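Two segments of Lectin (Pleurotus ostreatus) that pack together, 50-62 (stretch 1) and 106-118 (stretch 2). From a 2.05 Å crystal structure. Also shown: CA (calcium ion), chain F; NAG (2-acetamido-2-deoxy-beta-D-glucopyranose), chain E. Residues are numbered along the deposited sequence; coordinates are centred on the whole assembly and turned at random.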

# COMPACT_ATOMS: atom_id res chain seq x y z
N ILE A 50 42.48 -12.42 -23.54
CA ILE A 50 41.59 -11.37 -23.03
C ILE A 50 40.37 -11.30 -23.93
O ILE A 50 40.49 -11.18 -25.15
CB ILE A 50 42.34 -10.03 -22.96
CG1 ILE A 50 43.44 -10.09 -21.90
CG2 ILE A 50 41.37 -8.90 -22.66
CD1 ILE A 50 44.36 -8.84 -21.89
N SER A 51 39.19 -11.38 -23.33
CA SER A 51 37.97 -11.54 -24.11
C SER A 51 36.76 -11.49 -23.19
O SER A 51 36.86 -11.75 -21.98
CB SER A 51 37.98 -12.86 -24.89
OG SER A 51 38.26 -13.95 -24.02
N THR A 52 35.61 -11.17 -23.79
CA THR A 52 34.31 -11.26 -23.15
C THR A 52 33.47 -12.26 -23.93
O THR A 52 33.49 -12.27 -25.16
CB THR A 52 33.62 -9.88 -23.12
OG1 THR A 52 34.48 -8.95 -22.44
CG2 THR A 52 32.28 -9.95 -22.40
N ARG A 53 32.75 -13.13 -23.22
CA ARG A 53 32.03 -14.22 -23.88
C ARG A 53 30.64 -14.40 -23.28
O ARG A 53 30.47 -14.25 -22.06
CB ARG A 53 32.83 -15.54 -23.75
CG ARG A 53 34.18 -15.51 -24.47
CD ARG A 53 33.96 -15.40 -25.98
NE ARG A 53 35.20 -15.51 -26.77
CZ ARG A 53 35.77 -14.49 -27.40
NH1 ARG A 53 35.25 -13.27 -27.32
NH2 ARG A 53 36.88 -14.69 -28.10
N PRO A 54 29.63 -14.70 -24.11
CA PRO A 54 28.27 -14.91 -23.60
C PRO A 54 27.99 -16.35 -23.22
O PRO A 54 28.51 -17.30 -23.80
CB PRO A 54 27.40 -14.52 -24.80
CG PRO A 54 28.20 -15.00 -25.97
CD PRO A 54 29.68 -14.78 -25.58
N PHE A 55 27.10 -16.50 -22.23
CA PHE A 55 26.62 -17.81 -21.78
C PHE A 55 25.13 -17.69 -21.48
O PHE A 55 24.71 -16.74 -20.82
CB PHE A 55 27.40 -18.28 -20.53
CG PHE A 55 28.88 -18.36 -20.78
CD1 PHE A 55 29.44 -19.51 -21.31
CD2 PHE A 55 29.69 -17.26 -20.54
CE1 PHE A 55 30.81 -19.58 -21.59
CE2 PHE A 55 31.06 -17.32 -20.79
CZ PHE A 55 31.62 -18.48 -21.33
N ARG A 56 24.35 -18.65 -21.97
CA ARG A 56 22.89 -18.60 -21.90
C ARG A 56 22.34 -19.98 -21.60
O ARG A 56 22.84 -20.99 -22.11
CB ARG A 56 22.25 -18.17 -23.23
CG ARG A 56 22.14 -16.71 -23.48
CD ARG A 56 21.61 -16.50 -24.90
NE ARG A 56 20.33 -17.18 -25.15
CZ ARG A 56 19.19 -16.55 -25.43
NH1 ARG A 56 19.16 -15.22 -25.48
NH2 ARG A 56 18.07 -17.24 -25.66
N LYS A 57 21.24 -20.01 -20.85
CA LYS A 57 20.51 -21.26 -20.63
C LYS A 57 19.05 -20.93 -20.34
O LYS A 57 18.76 -20.16 -19.42
CB LYS A 57 21.15 -22.03 -19.49
CG LYS A 57 20.33 -23.15 -18.94
CD LYS A 57 20.53 -24.43 -19.68
CE LYS A 57 20.04 -25.58 -18.81
NZ LYS A 57 19.99 -26.85 -19.54
N ASN A 58 18.15 -21.48 -21.15
CA ASN A 58 16.71 -21.45 -20.90
C ASN A 58 16.37 -22.62 -19.99
O ASN A 58 16.51 -23.78 -20.39
CB ASN A 58 15.92 -21.53 -22.21
CG ASN A 58 14.40 -21.44 -22.00
OD1 ASN A 58 13.93 -21.16 -20.90
ND2 ASN A 58 13.62 -21.68 -23.08
N ILE A 59 15.94 -22.33 -18.77
CA ILE A 59 15.63 -23.37 -17.79
C ILE A 59 14.11 -23.42 -17.62
O ILE A 59 13.49 -22.42 -17.25
CB ILE A 59 16.33 -23.10 -16.45
CG1 ILE A 59 17.84 -23.21 -16.63
CG2 ILE A 59 15.86 -24.08 -15.40
CD1 ILE A 59 18.64 -22.99 -15.37
N THR A 60 13.53 -24.58 -17.91
CA THR A 60 12.08 -24.75 -17.81
C THR A 60 11.69 -25.28 -16.43
O THR A 60 12.47 -25.97 -15.76
CB THR A 60 11.60 -25.70 -18.90
OG1 THR A 60 12.38 -26.90 -18.88
CG2 THR A 60 11.77 -25.05 -20.26
N ALA A 61 10.48 -24.91 -15.98
CA ALA A 61 9.99 -25.42 -14.71
C ALA A 61 9.52 -26.86 -14.88
O ALA A 61 8.94 -27.20 -15.91
CB ALA A 61 8.83 -24.58 -14.18
N PRO A 62 9.78 -27.73 -13.90
CA PRO A 62 9.22 -29.09 -13.95
C PRO A 62 7.70 -29.04 -14.03
O PRO A 62 7.06 -28.16 -13.45
CB PRO A 62 9.70 -29.72 -12.64
CG PRO A 62 10.96 -28.95 -12.29
CD PRO A 62 10.71 -27.54 -12.77
N GLN A 106 9.85 -16.03 -13.69
CA GLN A 106 8.65 -16.38 -14.43
C GLN A 106 8.18 -17.78 -14.03
O GLN A 106 8.99 -18.62 -13.63
CB GLN A 106 8.90 -16.31 -15.93
CG GLN A 106 9.17 -14.90 -16.44
CD GLN A 106 9.81 -14.87 -17.81
OE1 GLN A 106 10.12 -15.92 -18.39
NE2 GLN A 106 10.03 -13.68 -18.33
N PRO A 107 6.88 -18.06 -14.14
CA PRO A 107 6.37 -19.34 -13.62
C PRO A 107 6.83 -20.59 -14.36
O PRO A 107 7.02 -21.63 -13.70
CB PRO A 107 4.84 -19.16 -13.71
CG PRO A 107 4.64 -18.04 -14.69
CD PRO A 107 5.80 -17.13 -14.48
N THR A 108 7.01 -20.58 -15.68
CA THR A 108 7.24 -21.84 -16.38
C THR A 108 8.60 -21.98 -17.05
O THR A 108 9.05 -23.12 -17.26
CB THR A 108 6.14 -22.07 -17.44
OG1 THR A 108 6.22 -21.06 -18.45
CG2 THR A 108 4.77 -22.04 -16.80
N TRP A 109 9.26 -20.89 -17.43
CA TRP A 109 10.60 -20.96 -17.98
C TRP A 109 11.32 -19.67 -17.65
O TRP A 109 10.69 -18.62 -17.47
CB TRP A 109 10.61 -21.20 -19.50
CG TRP A 109 9.95 -20.10 -20.32
CD1 TRP A 109 8.66 -20.09 -20.79
CD2 TRP A 109 10.54 -18.87 -20.78
NE1 TRP A 109 8.42 -18.94 -21.49
CE2 TRP A 109 9.55 -18.17 -21.50
CE3 TRP A 109 11.81 -18.29 -20.64
CZ2 TRP A 109 9.78 -16.92 -22.08
CZ3 TRP A 109 12.04 -17.04 -21.21
CH2 TRP A 109 11.03 -16.37 -21.93
N ASN A 110 12.65 -19.74 -17.55
CA ASN A 110 13.45 -18.57 -17.23
C ASN A 110 14.77 -18.60 -18.00
O ASN A 110 15.45 -19.63 -18.03
CB ASN A 110 13.71 -18.47 -15.72
CG ASN A 110 12.44 -18.18 -14.95
OD1 ASN A 110 12.00 -17.03 -14.88
ND2 ASN A 110 11.82 -19.21 -14.39
N LEU A 111 15.12 -17.47 -18.61
CA LEU A 111 16.35 -17.35 -19.38
C LEU A 111 17.43 -16.73 -18.50
O LEU A 111 17.32 -15.56 -18.11
CB LEU A 111 16.13 -16.50 -20.63
CG LEU A 111 17.43 -16.30 -21.42
CD1 LEU A 111 17.88 -17.63 -22.07
CD2 LEU A 111 17.24 -15.22 -22.46
N PHE A 112 18.46 -17.51 -18.19
CA PHE A 112 19.61 -17.00 -17.45
C PHE A 112 20.74 -16.71 -18.44
O PHE A 112 21.00 -17.52 -19.34
CB PHE A 112 20.05 -18.01 -16.39
CG PHE A 112 18.98 -18.30 -15.38
CD1 PHE A 112 18.02 -19.28 -15.62
CD2 PHE A 112 18.88 -17.55 -14.22
CE1 PHE A 112 17.01 -19.53 -14.71
CE2 PHE A 112 17.87 -17.79 -13.30
CZ PHE A 112 16.93 -18.78 -13.54
N ALA A 113 21.36 -15.54 -18.30
CA ALA A 113 22.42 -15.16 -19.22
C ALA A 113 23.54 -14.52 -18.42
O ALA A 113 23.29 -13.75 -17.49
CB ALA A 113 21.93 -14.20 -20.31
N ILE A 114 24.78 -14.85 -18.78
CA ILE A 114 25.96 -14.34 -18.09
C ILE A 114 26.96 -13.90 -19.14
O ILE A 114 27.27 -14.66 -20.07
CB ILE A 114 26.60 -15.39 -17.17
CG1 ILE A 114 25.58 -15.99 -16.20
CG2 ILE A 114 27.77 -14.76 -16.38
CD1 ILE A 114 26.13 -17.14 -15.37
N ALA A 115 27.46 -12.68 -19.01
CA ALA A 115 28.59 -12.21 -19.79
C ALA A 115 29.82 -12.41 -18.92
O ALA A 115 29.94 -11.77 -17.86
CB ALA A 115 28.42 -10.75 -20.20
N GLY A 116 30.71 -13.32 -19.31
CA GLY A 116 31.93 -13.59 -18.58
C GLY A 116 33.10 -12.86 -19.23
O GLY A 116 33.13 -12.67 -20.44
N GLN A 117 34.06 -12.43 -18.41
CA GLN A 117 35.14 -11.60 -18.92
C GLN A 117 36.47 -12.10 -18.39
O GLN A 117 36.66 -12.19 -17.17
CB GLN A 117 34.92 -10.13 -18.55
CG GLN A 117 35.92 -9.20 -19.21
CD GLN A 117 35.61 -7.72 -18.96
OE1 GLN A 117 34.91 -7.36 -18.01
NE2 GLN A 117 36.15 -6.86 -19.83
N ASN A 118 37.38 -12.41 -19.31
CA ASN A 118 38.77 -12.69 -18.95
C ASN A 118 39.57 -11.41 -19.13
O ASN A 118 39.63 -10.87 -20.24
CB ASN A 118 39.35 -13.80 -19.83
CG ASN A 118 40.77 -14.18 -19.42
OD1 ASN A 118 41.18 -13.94 -18.28
ND2 ASN A 118 41.54 -14.74 -20.35
CA CA F . 41.60 -14.84 -16.01
C1 NAG E . 12.16 -21.62 -23.12
C2 NAG E . 11.75 -20.63 -24.21
C3 NAG E . 10.22 -20.50 -24.28
C4 NAG E . 9.56 -21.87 -24.43
C5 NAG E . 10.07 -22.80 -23.33
C6 NAG E . 9.55 -24.21 -23.45
C7 NAG E . 13.42 -18.89 -24.68
C8 NAG E . 13.94 -17.53 -24.32
N2 NAG E . 12.36 -19.33 -23.99
O3 NAG E . 9.90 -19.66 -25.38
O5 NAG E . 11.51 -22.88 -23.34
O6 NAG E . 10.27 -24.93 -24.45
O7 NAG E . 13.94 -19.58 -25.56
O HOH W 1 12.52 -21.94 -14.66
O HOH W 2 43.11 -13.52 -14.16

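What holds the two stretches together most firmly? It is a ladder of backbone hydrogen bonds between two antiparallel strands, 51-60 and 109-118. In each of five pairs the two residues exchange bonds in both directions. Ser51 N reaches Asn118 O at 3.2 Å and Asn118 N returns to Ser51 O at 2.8 Å; Arg53 pairs with Gly116, Phe55 with Ile114, Lys57 with Phe112 and Ile59 with Asn110 in the same way. Most are close to straight, Ile59 N to Asn110 O (2.8 Å) being nearly linear, whereas Phe55 N to Ile114 O (2.8 Å) is noticeably bent. Just past the strand ends, Ala61 N donates to Thr108 O at 2.6 Å, the shortest of the set and a single bond with no return partner.

What happens between these pairs? Alternate residues turn their amides away from the partner strand, so Thr52-Gln117, Pro54-Ala115, Arg56-Ala113, Asn58-Leu111 and Thr60-Trp109 sit opposite each other without bonding. Pro54 suits such a position, since its ring nitrogen carries no hydrogen to donate. Here the alpha carbons come closer together, and their hydrogens point at carbonyls that already accept an amide: Ala113 CA lies 3.2 Å from Phe55 O, and Arg56 CA lies 3.4 Å from Phe112 O. These CA-H...O contacts supplement the ladder.

Which polar groups reinforce the edges of this pairing? Near one end, a water accepts from Asn110 ND2 (2.8 Å) and donates to Ile59 O (2.8 Å), linking a side chain of one strand to the backbone of the other. The same Asn110 braces its own stretch, because Gln106 N donates to Asn110 OD1 at 2.7 Å and Asn110 ND2 donates to Gln106 O at 3.0 Å. At the far end, Asn118 OD1 binds the calcium ion at 2.5 Å, so the last rung of the ladder is also tied to a metal site.

How do the side chains pack on the face that carries Phe55, Ile59 and Phe112? Ile59 CD1 touches Phe112 CD1 at 3.8 Å, an apolar contact between buried residues on neighbouring rungs. The Phe55 ring turns its edge to the backbone of the other strand, with CD2 4.3 Å from Gly116 N. Gly116 leaves room for it: a beta carbon there would lie only 3.4 Å from Phe55 CE2, a tight fit.

What meets on the other face, where Arg56, Asn58, Trp109 and Leu111 lie? Leu111 CD2 sits over one face of the Arg56 guanidinium, 3.6 Å from NH1, so a flat charged group also serves as a packing surface while its nitrogens find hydrogen-bond partners elsewhere in the structure. Asn58 carries a sugar, its ND2 joined to NAG C1 by a 1.5 Å covalent bond. The sugar folds back across the contact: NAG N2 lies over one face of the Trp109 ring, 3.6 Å from CE3, and Asn58 OD1 approaches that same CE3 at 3.6 Å.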